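Local coordinates for protein thymine dioxygenase (Neurospora crassa, PDB 5C3Q) that probably hydroxylates the methyl group of thymine as a metal- and 2-oxoglutarate-dependent dioxygenase, at residues I15-F23 and L32-H40. Residues are numbered along the deposited sequence; the frame is centred on the assembly and turned at random.
Sequences IPLIDFSKF and LETAKAILH
Asp19 OD1 takes two bonds from Ser21. Ser21 OG lies 2.6 Å from Asp19 OD1, on the syn side and 27° out of the carboxylate plane. The bond from Ser21 N to Asp19 OD1 is weak and bent, yet it caps the turn into helix 21-25. Across the contact, Asp19 O lies against the Thr34 methyl. No hydrogen bond crosses between the two segments; they meet by apolar packing. Ile18 lies at the centre. Ile18 CG1 stands anti to its carbonyl carbon (chi1 -65°) and the chain runs on extended, which lays Ile18 CD1 on the helix backbone, 3.5 Å from Ile38 N. Ile18 CG2 meets Thr34 CG2 at 3.7 Å, the two side chains lying alongside and pointing opposite ways. An alanine here would lack CG2 and CD1 and is likely to leave a gap between Thr34, Ala37 and Ile38. Thr34 OG1 is hydrogen-bonded to Leu30 O, one turn back in the same helix. Thr34 CG2 packs 3.8 Å from Phe23 CB. Ile38 CD1 touches the Phe20 ring at its edge, 3.9 Å from Phe20 CE1. Helix 147-173 packs on Phe20, Ala35 and Ile38. Strand 13-19, helix 28-44 and parallel strand 47-51 form a beta-alpha-beta crossover, beside the double-stranded beta-helix fold.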
# COMPACT_ATOMS: atom_id res chain seq x y z
N ILE A 15 -15.58 1.79 -6.34
CA ILE A 15 -14.83 1.91 -5.09
C ILE A 15 -15.61 2.86 -4.18
O ILE A 15 -15.70 4.05 -4.49
CB ILE A 15 -13.40 2.43 -5.32
CG1 ILE A 15 -12.64 1.49 -6.26
CG2 ILE A 15 -12.67 2.58 -3.99
CD1 ILE A 15 -11.28 1.99 -6.71
N PRO A 16 -16.17 2.34 -3.08
CA PRO A 16 -17.00 3.18 -2.22
C PRO A 16 -16.19 4.17 -1.41
O PRO A 16 -15.01 3.92 -1.11
CB PRO A 16 -17.67 2.17 -1.28
CG PRO A 16 -16.67 1.08 -1.17
CD PRO A 16 -16.02 0.98 -2.53
N LEU A 17 -16.83 5.29 -1.07
CA LEU A 17 -16.30 6.26 -0.14
C LEU A 17 -17.04 6.03 1.16
O LEU A 17 -18.27 6.09 1.19
CB LEU A 17 -16.56 7.68 -0.64
CG LEU A 17 -16.19 8.83 0.28
CD1 LEU A 17 -14.71 8.80 0.63
CD2 LEU A 17 -16.56 10.15 -0.40
N ILE A 18 -16.30 5.76 2.24
CA ILE A 18 -16.91 5.39 3.51
C ILE A 18 -16.39 6.31 4.62
O ILE A 18 -15.19 6.58 4.70
CB ILE A 18 -16.64 3.90 3.84
CG1 ILE A 18 -17.34 3.01 2.81
CG2 ILE A 18 -17.13 3.56 5.24
CD1 ILE A 18 -16.85 1.59 2.76
N ASP A 19 -17.31 6.80 5.44
CA ASP A 19 -16.98 7.65 6.57
C ASP A 19 -16.62 6.76 7.75
O ASP A 19 -17.50 6.20 8.40
CB ASP A 19 -18.16 8.56 6.91
CG ASP A 19 -17.89 9.47 8.09
OD1 ASP A 19 -16.99 9.17 8.91
OD2 ASP A 19 -18.59 10.49 8.21
N PHE A 20 -15.32 6.63 8.03
CA PHE A 20 -14.86 5.67 9.03
C PHE A 20 -15.30 6.02 10.45
O PHE A 20 -15.45 5.13 11.29
CB PHE A 20 -13.34 5.51 8.96
CG PHE A 20 -12.83 4.27 9.64
CD1 PHE A 20 -13.20 3.02 9.17
CD2 PHE A 20 -11.99 4.34 10.73
CE1 PHE A 20 -12.74 1.86 9.78
CE2 PHE A 20 -11.53 3.20 11.35
CZ PHE A 20 -11.90 1.95 10.88
N SER A 21 -15.51 7.31 10.72
CA SER A 21 -15.95 7.75 12.04
C SER A 21 -17.29 7.12 12.41
O SER A 21 -17.59 6.94 13.59
CB SER A 21 -16.04 9.29 12.10
OG SER A 21 -17.18 9.78 11.42
N LYS A 22 -18.10 6.78 11.41
CA LYS A 22 -19.38 6.12 11.65
C LYS A 22 -19.23 4.67 12.13
O LYS A 22 -20.11 4.16 12.83
CB LYS A 22 -20.27 6.23 10.40
CG LYS A 22 -20.65 7.67 10.10
CD LYS A 22 -21.57 7.82 8.90
CE LYS A 22 -22.14 9.23 8.84
NZ LYS A 22 -23.07 9.43 7.69
N PHE A 23 -18.14 4.00 11.77
CA PHE A 23 -17.83 2.69 12.35
C PHE A 23 -17.32 2.84 13.79
O PHE A 23 -17.70 2.07 14.67
CB PHE A 23 -16.79 1.91 11.53
CG PHE A 23 -16.34 0.64 12.19
CD1 PHE A 23 -17.18 -0.46 12.27
CD2 PHE A 23 -15.08 0.54 12.78
CE1 PHE A 23 -16.78 -1.63 12.89
CE2 PHE A 23 -14.66 -0.62 13.40
CZ PHE A 23 -15.51 -1.72 13.46
N LEU A 32 -22.71 -1.36 12.26
CA LEU A 32 -22.86 -2.55 11.44
C LEU A 32 -23.04 -2.21 9.96
O LEU A 32 -22.43 -2.83 9.10
CB LEU A 32 -24.05 -3.39 11.92
CG LEU A 32 -24.28 -4.72 11.19
CD1 LEU A 32 -23.08 -5.65 11.35
CD2 LEU A 32 -25.54 -5.39 11.69
N GLU A 33 -23.88 -1.21 9.67
CA GLU A 33 -24.07 -0.76 8.29
C GLU A 33 -22.73 -0.35 7.67
O GLU A 33 -22.44 -0.70 6.52
CB GLU A 33 -25.04 0.43 8.23
CG GLU A 33 -25.33 0.92 6.81
CD GLU A 33 -26.24 2.14 6.77
OE1 GLU A 33 -27.24 2.11 6.03
OE2 GLU A 33 -25.95 3.14 7.48
N THR A 34 -21.94 0.39 8.42
CA THR A 34 -20.65 0.88 7.94
C THR A 34 -19.66 -0.27 7.74
O THR A 34 -18.95 -0.32 6.74
CB THR A 34 -20.08 1.94 8.90
OG1 THR A 34 -21.04 2.98 9.10
CG2 THR A 34 -18.81 2.55 8.34
N ALA A 35 -19.62 -1.19 8.70
CA ALA A 35 -18.74 -2.36 8.61
C ALA A 35 -19.08 -3.21 7.39
O ALA A 35 -18.18 -3.66 6.67
CB ALA A 35 -18.84 -3.19 9.88
N LYS A 36 -20.37 -3.43 7.15
CA LYS A 36 -20.84 -4.18 5.98
C LYS A 36 -20.46 -3.49 4.67
O LYS A 36 -20.14 -4.16 3.69
CB LYS A 36 -22.35 -4.39 6.03
CG LYS A 36 -22.79 -5.44 7.04
CD LYS A 36 -24.31 -5.51 7.14
CE LYS A 36 -24.75 -6.65 8.03
NZ LYS A 36 -26.23 -6.77 8.08
N ALA A 37 -20.50 -2.15 4.65
CA ALA A 37 -20.12 -1.38 3.46
C ALA A 37 -18.63 -1.52 3.17
O ALA A 37 -18.22 -1.68 2.02
CB ALA A 37 -20.49 0.08 3.63
N ILE A 38 -17.82 -1.46 4.23
CA ILE A 38 -16.38 -1.67 4.12
C ILE A 38 -16.09 -3.07 3.57
O ILE A 38 -15.36 -3.21 2.60
CB ILE A 38 -15.69 -1.47 5.49
CG1 ILE A 38 -15.70 0.01 5.87
CG2 ILE A 38 -14.26 -2.00 5.47
CD1 ILE A 38 -15.39 0.30 7.33
N LEU A 39 -16.69 -4.09 4.18
CA LEU A 39 -16.51 -5.47 3.73
C LEU A 39 -16.97 -5.66 2.28
O LEU A 39 -16.26 -6.28 1.49
CB LEU A 39 -17.26 -6.44 4.64
CG LEU A 39 -17.16 -7.91 4.23
CD1 LEU A 39 -15.71 -8.39 4.23
CD2 LEU A 39 -18.00 -8.78 5.15
N HIS A 40 -18.13 -5.13 1.93
CA HIS A 40 -18.65 -5.25 0.57
C HIS A 40 -17.67 -4.65 -0.44
O HIS A 40 -17.47 -5.22 -1.52
CB HIS A 40 -20.02 -4.60 0.45
CG HIS A 40 -20.67 -4.81 -0.89
ND1 HIS A 40 -21.24 -6.01 -1.25
CD2 HIS A 40 -20.82 -3.98 -1.94
CE1 HIS A 40 -21.72 -5.91 -2.48
NE2 HIS A 40 -21.48 -4.69 -2.92